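Local coordinates for uncharacterized protein (Staphylococcus aureus subsp. aureus Mu50, PDB 4QXZ) that is of unknown function but folds into a beta-barrel core resembling type VI secretion system proteins, accompanied by a two-helix pair, at residues E67-F72 with I105-T110; Q125-S130 with P157-E162; E129-Q134 with K147-M152. One frame throughout, in Å; residues are numbered along the deposited sequence.

In the fold
The contacts come in order along the chain: contact 1 closes before the segments of contacts 2 and 3 begin. Contact 1 belongs to the beta-barrel core, where the start of helix 69-77 meets the end of strand 96-107. Contacts 2 and 3 lie on the opposite side of the chain's centre, in and beside the two-helix pair, their centres about 33 and 34 Å from that of contact 1. They share Glu-129 and Ser-130 of helix 127-137, with centres about 8 Å apart. Contact 3 pairs this helix with helix 142-155; contact 2 returns the following loop to its first turn. Helix 127-137 is thus held by two different partners, away from the barrel, on which contact 1 packs a helix.

Contact 1 of 3, residues E67-F72 with I105-T110; sequences EHYETF and IKNFKT
Tyr-69 faces Asn-107 and Phe-72 faces Ile-105 where the first turn of helix 69-77 passes the end of strand 96-107, with CA atoms 7.5 and 8.0 Å apart respectively. Tyr-69 carries much of the contact. With CG anti to the backbone N (chi1 178°), its ring leaves the helix toward the strand and lays one face under the Asn-107 amide, the two planes only 25° apart. Asn-107 also brings its aliphatic carbon into play, CB lying 3.9 Å from Tyr-69 CE1. A tyrosine suits this partly exposed place because its flat ring can accept both a polar amide and a methyl group. That methyl is CG2 of Ile-105, which approaches CE1 of Tyr-69 obliquely at 3.9 Å. The other branch of the isoleucine runs up to the helix backbone: CD1 comes 3.5 Å from the carbonyl O of Phe-72 and 4.2 Å from its CB, while the Phe-72 ring turns away into the protein and meets Tyr-41 edge-to-face. A branched side chain therefore serves two helix residues at once. Tyr-69 and Ile-105 also both touch Met-112 on the neighbouring strand, making the apolar patch continuous across two strands. This is helix-on-sheet packing at the rim of a beta-barrel, beside the hairpin that joins antiparallel strands 96-107 and 111-121.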
# COMPACT_ATOMS: atom_id res chain seq x y z
N GLU A 67 -8.41 10.94 20.19
CA GLU A 67 -9.06 12.23 20.32
C GLU A 67 -10.39 12.30 19.56
O GLU A 67 -11.34 12.92 20.02
CB GLU A 67 -8.09 13.31 19.83
CG GLU A 67 -8.60 14.74 19.94
CD GLU A 67 -7.48 15.75 19.87
OE1 GLU A 67 -7.69 16.80 19.23
OE2 GLU A 67 -6.40 15.50 20.45
N HIS A 68 -10.44 11.63 18.41
CA HIS A 68 -11.57 11.73 17.48
C HIS A 68 -12.53 10.53 17.59
O HIS A 68 -13.33 10.24 16.69
CB HIS A 68 -11.02 11.92 16.05
CG HIS A 68 -9.88 12.89 15.95
ND1 HIS A 68 -8.56 12.49 15.91
CD2 HIS A 68 -9.86 14.25 15.90
CE1 HIS A 68 -7.78 13.55 15.82
NE2 HIS A 68 -8.54 14.63 15.81
N TYR A 69 -12.47 9.82 18.72
CA TYR A 69 -13.29 8.64 18.89
C TYR A 69 -14.79 8.95 18.83
O TYR A 69 -15.53 8.18 18.24
CB TYR A 69 -12.96 7.93 20.20
CG TYR A 69 -13.84 6.74 20.40
CD1 TYR A 69 -13.55 5.53 19.77
CD2 TYR A 69 -14.99 6.81 21.18
CE1 TYR A 69 -14.36 4.42 19.94
CE2 TYR A 69 -15.82 5.71 21.35
CZ TYR A 69 -15.50 4.51 20.73
OH TYR A 69 -16.30 3.40 20.86
N GLU A 70 -15.23 10.07 19.40
CA GLU A 70 -16.68 10.36 19.45
C GLU A 70 -17.22 10.72 18.08
O GLU A 70 -18.29 10.25 17.68
CB GLU A 70 -17.03 11.49 20.43
CG GLU A 70 -16.26 11.50 21.75
CD GLU A 70 -16.34 10.19 22.51
OE1 GLU A 70 -17.43 9.58 22.52
OE2 GLU A 70 -15.30 9.79 23.10
N THR A 71 -16.49 11.58 17.37
CA THR A 71 -16.91 11.99 16.03
C THR A 71 -17.20 10.73 15.21
O THR A 71 -18.30 10.56 14.68
CB THR A 71 -15.85 12.92 15.35
OG1 THR A 71 -15.68 14.11 16.12
CG2 THR A 71 -16.28 13.35 13.96
N PHE A 72 -16.23 9.81 15.15
CA PHE A 72 -16.35 8.64 14.28
C PHE A 72 -17.33 7.60 14.78
O PHE A 72 -17.92 6.87 13.98
CB PHE A 72 -14.97 8.03 14.01
CG PHE A 72 -14.14 8.86 13.06
CD1 PHE A 72 -13.28 9.81 13.53
CD2 PHE A 72 -14.30 8.72 11.70
CE1 PHE A 72 -12.54 10.59 12.66
CE2 PHE A 72 -13.57 9.49 10.82
CZ PHE A 72 -12.69 10.43 11.31
N ILE A 105 -14.70 0.30 14.14
CA ILE A 105 -13.77 1.12 14.92
C ILE A 105 -13.14 0.24 15.99
O ILE A 105 -13.82 -0.56 16.64
CB ILE A 105 -14.46 2.30 15.62
CG1 ILE A 105 -15.28 3.11 14.61
CG2 ILE A 105 -13.45 3.20 16.30
CD1 ILE A 105 -16.14 4.19 15.25
N LYS A 106 -11.84 0.40 16.17
CA LYS A 106 -11.13 -0.21 17.27
C LYS A 106 -10.42 0.88 18.07
O LYS A 106 -9.54 1.55 17.54
CB LYS A 106 -10.10 -1.16 16.72
CG LYS A 106 -10.66 -2.49 16.27
CD LYS A 106 -9.57 -3.54 16.40
CE LYS A 106 -10.13 -4.95 16.45
NZ LYS A 106 -10.49 -5.42 15.09
N ASN A 107 -10.76 1.03 19.34
CA ASN A 107 -10.09 2.01 20.17
C ASN A 107 -8.93 1.43 20.94
O ASN A 107 -9.02 0.37 21.49
CB ASN A 107 -11.06 2.63 21.14
CG ASN A 107 -10.49 3.82 21.85
OD1 ASN A 107 -9.32 4.09 21.73
ND2 ASN A 107 -11.30 4.51 22.60
N PHE A 108 -7.82 2.14 20.97
CA PHE A 108 -6.65 1.66 21.65
C PHE A 108 -6.27 2.64 22.74
O PHE A 108 -7.08 3.43 23.13
CB PHE A 108 -5.54 1.47 20.66
CG PHE A 108 -5.88 0.51 19.59
CD1 PHE A 108 -6.20 -0.76 19.91
CD2 PHE A 108 -5.90 0.89 18.28
CE1 PHE A 108 -6.52 -1.67 18.93
CE2 PHE A 108 -6.22 -0.00 17.30
CZ PHE A 108 -6.54 -1.29 17.63
N LYS A 109 -5.07 2.54 23.28
CA LYS A 109 -4.69 3.48 24.34
C LYS A 109 -4.62 4.94 23.93
O LYS A 109 -5.28 5.75 24.52
CB LYS A 109 -3.30 3.05 24.90
CG LYS A 109 -3.19 1.72 25.67
CD LYS A 109 -1.79 1.38 26.15
CE LYS A 109 -1.79 0.05 26.92
NZ LYS A 109 -0.43 -0.35 27.41
N THR A 110 -3.91 5.26 22.87
CA THR A 110 -3.88 6.63 22.37
C THR A 110 -4.38 6.79 20.96
O THR A 110 -4.44 7.88 20.45
CB THR A 110 -2.47 7.23 22.39
OG1 THR A 110 -1.62 6.43 21.60
CG2 THR A 110 -1.93 7.26 23.77

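Contact 2 of 3, residues Q125-S130 with P157-E162; sequences QQYAES and PKLKDE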
# COMPACT_ATOMS: atom_id res chain seq x y z
N GLN A 125 -18.10 16.93 -14.89
CA GLN A 125 -17.88 18.04 -15.82
C GLN A 125 -18.64 19.26 -15.33
O GLN A 125 -19.61 19.13 -14.56
CB GLN A 125 -18.42 17.69 -17.22
CG GLN A 125 -17.93 16.37 -17.81
CD GLN A 125 -16.46 16.37 -18.16
OE1 GLN A 125 -15.77 17.37 -17.97
NE2 GLN A 125 -15.97 15.25 -18.66
N GLN A 126 -18.22 20.45 -15.76
CA GLN A 126 -18.95 21.67 -15.43
C GLN A 126 -19.11 21.89 -13.90
O GLN A 126 -20.06 22.55 -13.45
CB GLN A 126 -20.35 21.65 -16.10
CG GLN A 126 -20.40 22.05 -17.56
CD GLN A 126 -19.68 21.09 -18.48
OE1 GLN A 126 -18.47 21.20 -18.71
NE2 GLN A 126 -20.42 20.14 -19.03
N TYR A 127 -18.20 21.34 -13.10
CA TYR A 127 -18.26 21.55 -11.65
C TYR A 127 -18.30 23.04 -11.29
O TYR A 127 -19.12 23.47 -10.49
CB TYR A 127 -17.09 20.86 -10.91
CG TYR A 127 -17.24 20.98 -9.39
CD1 TYR A 127 -18.12 20.16 -8.71
CD2 TYR A 127 -16.51 21.92 -8.67
CE1 TYR A 127 -18.29 20.28 -7.34
CE2 TYR A 127 -16.67 22.04 -7.29
CZ TYR A 127 -17.58 21.23 -6.64
OH TYR A 127 -17.76 21.34 -5.29
N ALA A 128 -17.41 23.81 -11.90
CA ALA A 128 -17.29 25.23 -11.58
C ALA A 128 -18.63 25.95 -11.83
O ALA A 128 -19.03 26.79 -11.05
CB ALA A 128 -16.16 25.88 -12.40
N GLU A 129 -19.30 25.59 -12.92
CA GLU A 129 -20.55 26.23 -13.34
C GLU A 129 -21.71 25.85 -12.41
O GLU A 129 -22.51 26.70 -12.01
CB GLU A 129 -20.88 25.83 -14.79
CG GLU A 129 -19.89 26.30 -15.87
CD GLU A 129 -18.69 25.37 -16.10
OE1 GLU A 129 -18.23 24.67 -15.16
OE2 GLU A 129 -18.17 25.36 -17.24
N SER A 130 -21.79 24.57 -12.09
CA SER A 130 -22.78 24.07 -11.15
C SER A 130 -22.56 24.61 -9.75
O SER A 130 -23.52 24.93 -9.05
CB SER A 130 -22.70 22.56 -11.10
OG SER A 130 -23.02 22.05 -12.37
N PRO A 157 -16.76 19.96 -2.53
CA PRO A 157 -17.85 19.22 -1.89
C PRO A 157 -18.85 18.66 -2.90
O PRO A 157 -18.98 19.20 -4.02
CB PRO A 157 -18.51 20.28 -0.98
CG PRO A 157 -18.06 21.60 -1.50
CD PRO A 157 -16.72 21.38 -2.15
N LYS A 158 -19.51 17.56 -2.54
CA LYS A 158 -20.68 17.09 -3.28
C LYS A 158 -21.69 18.21 -3.33
O LYS A 158 -21.91 18.91 -2.33
CB LYS A 158 -21.35 15.84 -2.67
CG LYS A 158 -20.63 14.53 -3.00
CD LYS A 158 -21.59 13.42 -3.41
CE LYS A 158 -20.88 12.25 -4.10
NZ LYS A 158 -20.36 12.60 -5.46
N LEU A 159 -22.29 18.36 -4.50
CA LEU A 159 -23.22 19.45 -4.74
C LEU A 159 -24.62 19.07 -4.26
O LEU A 159 -24.97 17.88 -4.19
CB LEU A 159 -23.18 19.84 -6.21
CG LEU A 159 -21.86 20.44 -6.71
CD1 LEU A 159 -21.80 20.69 -8.20
CD2 LEU A 159 -21.49 21.71 -5.96
N LYS A 160 -25.38 20.10 -3.89
CA LYS A 160 -26.74 19.95 -3.35
C LYS A 160 -27.64 19.11 -4.27
O LYS A 160 -28.48 18.36 -3.79
CB LYS A 160 -27.38 21.33 -3.11
CG LYS A 160 -28.34 21.38 -1.93
CD LYS A 160 -28.64 22.81 -1.51
CE LYS A 160 -27.59 23.35 -0.55
NZ LYS A 160 -27.87 24.76 -0.17
N ASP A 161 -27.42 19.18 -5.58
CA ASP A 161 -28.22 18.38 -6.51
C ASP A 161 -27.94 16.88 -6.46
O ASP A 161 -28.54 16.11 -7.22
CB ASP A 161 -28.10 18.91 -7.95
CG ASP A 161 -26.70 18.84 -8.51
OD1 ASP A 161 -25.76 18.40 -7.81
OD2 ASP A 161 -26.52 19.26 -9.67
N GLU A 162 -27.03 16.45 -5.58
CA GLU A 162 -26.76 15.03 -5.42
C GLU A 162 -27.24 14.48 -4.07
O GLU A 162 -27.15 13.28 -3.86
CB GLU A 162 -25.25 14.74 -5.60
CG GLU A 162 -24.81 14.64 -7.06
CD GLU A 162 -23.33 14.97 -7.29
OE1 GLU A 162 -22.82 14.61 -8.38
OE2 GLU A 162 -22.67 15.61 -6.43
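Tyr-127 gives its phenol O-H to the carbonyl of Pro-157, the polar bond that ties the first turn of helix 127-137 to the loop after helix 142-155. OH and Pro-157 O are 2.8 Å apart, and the hydroxyl lies in the carbonyl plane on a lone pair, with a C=O...donor angle of 134°. The proline nitrogen is also close but, as a tertiary amide, neither donates nor readily accepts; the carbonyl takes the bond. Tyrosine is apt here: chi1 of -175° swings the long, rigid ring away from the backbone N and across to the loop, delivering a polar end to a buried carbonyl.

The apolar part centres on Leu-159. Its CG packs 3.6 Å from Tyr-127 CE1, meeting the ring obliquely, while its CD1 methyl reaches 3.6 Å from Ser-130 CB. Small Ser-130 leaves room for the leucine and turns its oxygen back to its own helix, where OG bonds to Gln-126 O at 3.2 Å from well above the carbonyl plane. That carbonyl also receives the backbone N of Ser-130.

Within the loop, Glu-162 N bonds to Leu-159 O at 2.9 Å, closing a 3-10 turn. The residues that follow the leucine form salt bridges: Asp-161 with Arg-124 and Lys-160 with Asp-138. Together these features describe a C-terminal loop folded back over the start of a helical hairpin, with a buried tyrosine and leucine between them.

Contact 3 of 3, residues E129-Q134 with K147-M152; sequences ESLLEQ and KSFNRM
Leu-131 reaches across an antiparallel helical hairpin to Phe-149 and Met-152, one leucine meeting two residues a single turn apart with its two methyl groups. Helices 127-137 and 142-155 form the two-helix pair of this protein; the short segments here run at 145° to each other, their axes 10.5 Å apart at the closest. That separation suits an interface filled by large apolar side chains.

The CD2 methyl of Leu-131 approaches the Phe-149 ring obliquely, 3.8 Å from Phe-149 CD1, while the leucine's own CD1 methyl points to the thioether and lies 3.8 Å from Met-152 SD. Met-152 touches with more than its sulfur, since its CB lies equally near Leu-131 CD1. Extended beyond CG, the methionine crosses the leucine at a slant, and its flexible, unbranched chain fits the buried interior. A branched leucine opposite suits the task of meeting a ring and a thioether together.

Phe-149 sits nearer the surface. Its CB does not head straight for the partner helix; a chi1 of -178°, which puts the ring beside the carbonyl carbon, nevertheless swings it across to fill the side of the interface beside Leu-131 and Leu-132. The flat ring bridges these consecutive residues of helix 127-137, and the two backbones are nearest where Leu-132 CA lies 7.0 Å from Phe-149 CA. Leu-135 continues the packing against Met-152 one turn further along. At the outer margin the touch is lighter, with Leu-132 CB resting obliquely 4.4 Å from Phe-149 CE1.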
# COMPACT_ATOMS: atom_id res chain seq x y z
N GLU A 129 -19.30 25.59 -12.92
CA GLU A 129 -20.55 26.23 -13.34
C GLU A 129 -21.71 25.85 -12.41
O GLU A 129 -22.51 26.70 -12.01
CB GLU A 129 -20.88 25.83 -14.79
CG GLU A 129 -19.89 26.30 -15.87
CD GLU A 129 -18.69 25.37 -16.10
OE1 GLU A 129 -18.23 24.67 -15.16
OE2 GLU A 129 -18.17 25.36 -17.24
N SER A 130 -21.79 24.57 -12.09
CA SER A 130 -22.78 24.07 -11.15
C SER A 130 -22.56 24.61 -9.75
O SER A 130 -23.52 24.93 -9.05
CB SER A 130 -22.70 22.56 -11.10
OG SER A 130 -23.02 22.05 -12.37
N LEU A 131 -21.30 24.67 -9.34
CA LEU A 131 -20.96 25.23 -8.05
C LEU A 131 -21.37 26.69 -7.93
O LEU A 131 -21.93 27.11 -6.92
CB LEU A 131 -19.46 25.11 -7.82
CG LEU A 131 -18.91 25.90 -6.64
CD1 LEU A 131 -19.52 25.45 -5.33
CD2 LEU A 131 -17.41 25.72 -6.62
N LEU A 132 -21.09 27.48 -8.97
CA LEU A 132 -21.55 28.86 -9.00
C LEU A 132 -23.09 28.94 -8.98
O LEU A 132 -23.66 29.78 -8.30
CB LEU A 132 -21.01 29.59 -10.22
CG LEU A 132 -21.36 31.09 -10.31
CD1 LEU A 132 -20.91 31.82 -9.06
CD2 LEU A 132 -20.78 31.75 -11.58
N GLU A 133 -23.74 28.10 -9.75
CA GLU A 133 -25.19 28.11 -9.80
C GLU A 133 -25.80 27.83 -8.43
O GLU A 133 -26.74 28.51 -8.03
CB GLU A 133 -25.71 27.09 -10.82
CG GLU A 133 -27.21 27.16 -11.01
CD GLU A 133 -27.72 26.04 -11.87
OE1 GLU A 133 -27.91 26.27 -13.07
OE2 GLU A 133 -27.93 24.93 -11.34
N GLN A 134 -25.26 26.86 -7.72
CA GLN A 134 -25.68 26.59 -6.35
C GLN A 134 -25.51 27.79 -5.40
O GLN A 134 -26.43 28.14 -4.67
CB GLN A 134 -24.93 25.40 -5.79
CG GLN A 134 -25.43 25.00 -4.42
CD GLN A 134 -24.69 23.82 -3.89
OE1 GLN A 134 -24.73 22.75 -4.46
NE2 GLN A 134 -23.99 24.01 -2.79
N LYS A 147 -15.28 34.14 -1.76
CA LYS A 147 -14.69 33.42 -0.63
C LYS A 147 -15.08 31.96 -0.69
O LYS A 147 -14.22 31.08 -0.67
CB LYS A 147 -15.15 34.00 0.70
CG LYS A 147 -14.52 33.29 1.89
CD LYS A 147 -15.10 33.72 3.23
CE LYS A 147 -14.15 33.30 4.35
NZ LYS A 147 -14.80 32.99 5.65
N SER A 148 -16.39 31.72 -0.76
CA SER A 148 -16.92 30.37 -0.83
C SER A 148 -16.50 29.66 -2.12
O SER A 148 -16.12 28.51 -2.11
CB SER A 148 -18.44 30.40 -0.70
OG SER A 148 -18.83 30.57 0.64
N PHE A 149 -16.58 30.35 -3.24
CA PHE A 149 -16.26 29.72 -4.51
C PHE A 149 -14.83 29.20 -4.54
O PHE A 149 -14.57 28.11 -5.02
CB PHE A 149 -16.44 30.71 -5.66
CG PHE A 149 -16.18 30.12 -7.02
CD1 PHE A 149 -17.13 29.33 -7.64
CD2 PHE A 149 -15.00 30.40 -7.70
CE1 PHE A 149 -16.90 28.81 -8.91
CE2 PHE A 149 -14.77 29.90 -8.97
CZ PHE A 149 -15.71 29.09 -9.56
N ASN A 150 -13.92 29.99 -4.06
CA ASN A 150 -12.55 29.60 -4.04
C ASN A 150 -12.24 28.44 -3.14
O ASN A 150 -11.47 27.59 -3.50
CB ASN A 150 -11.69 30.78 -3.69
CG ASN A 150 -11.77 31.87 -4.72
OD1 ASN A 150 -12.40 31.75 -5.73
ND2 ASN A 150 -11.12 32.95 -4.44
N ARG A 151 -12.83 28.42 -1.96
CA ARG A 151 -12.66 27.32 -1.05
C ARG A 151 -13.27 26.06 -1.57
O ARG A 151 -12.68 25.03 -1.55
CB ARG A 151 -13.23 27.68 0.30
CG ARG A 151 -13.02 26.64 1.37
CD ARG A 151 -13.69 26.97 2.68
NE ARG A 151 -15.14 27.01 2.57
CZ ARG A 151 -15.92 28.08 2.51
NH1 ARG A 151 -15.45 29.31 2.50
NH2 ARG A 151 -17.23 27.91 2.43
N MET A 152 -14.47 26.17 -2.07
CA MET A 152 -15.15 25.06 -2.63
C MET A 152 -14.47 24.58 -3.90
O MET A 152 -14.51 23.42 -4.18
CB MET A 152 -16.61 25.35 -2.82
CG MET A 152 -17.31 25.67 -1.51
SD MET A 152 -19.02 26.03 -1.58
CE MET A 152 -19.01 26.99 -0.22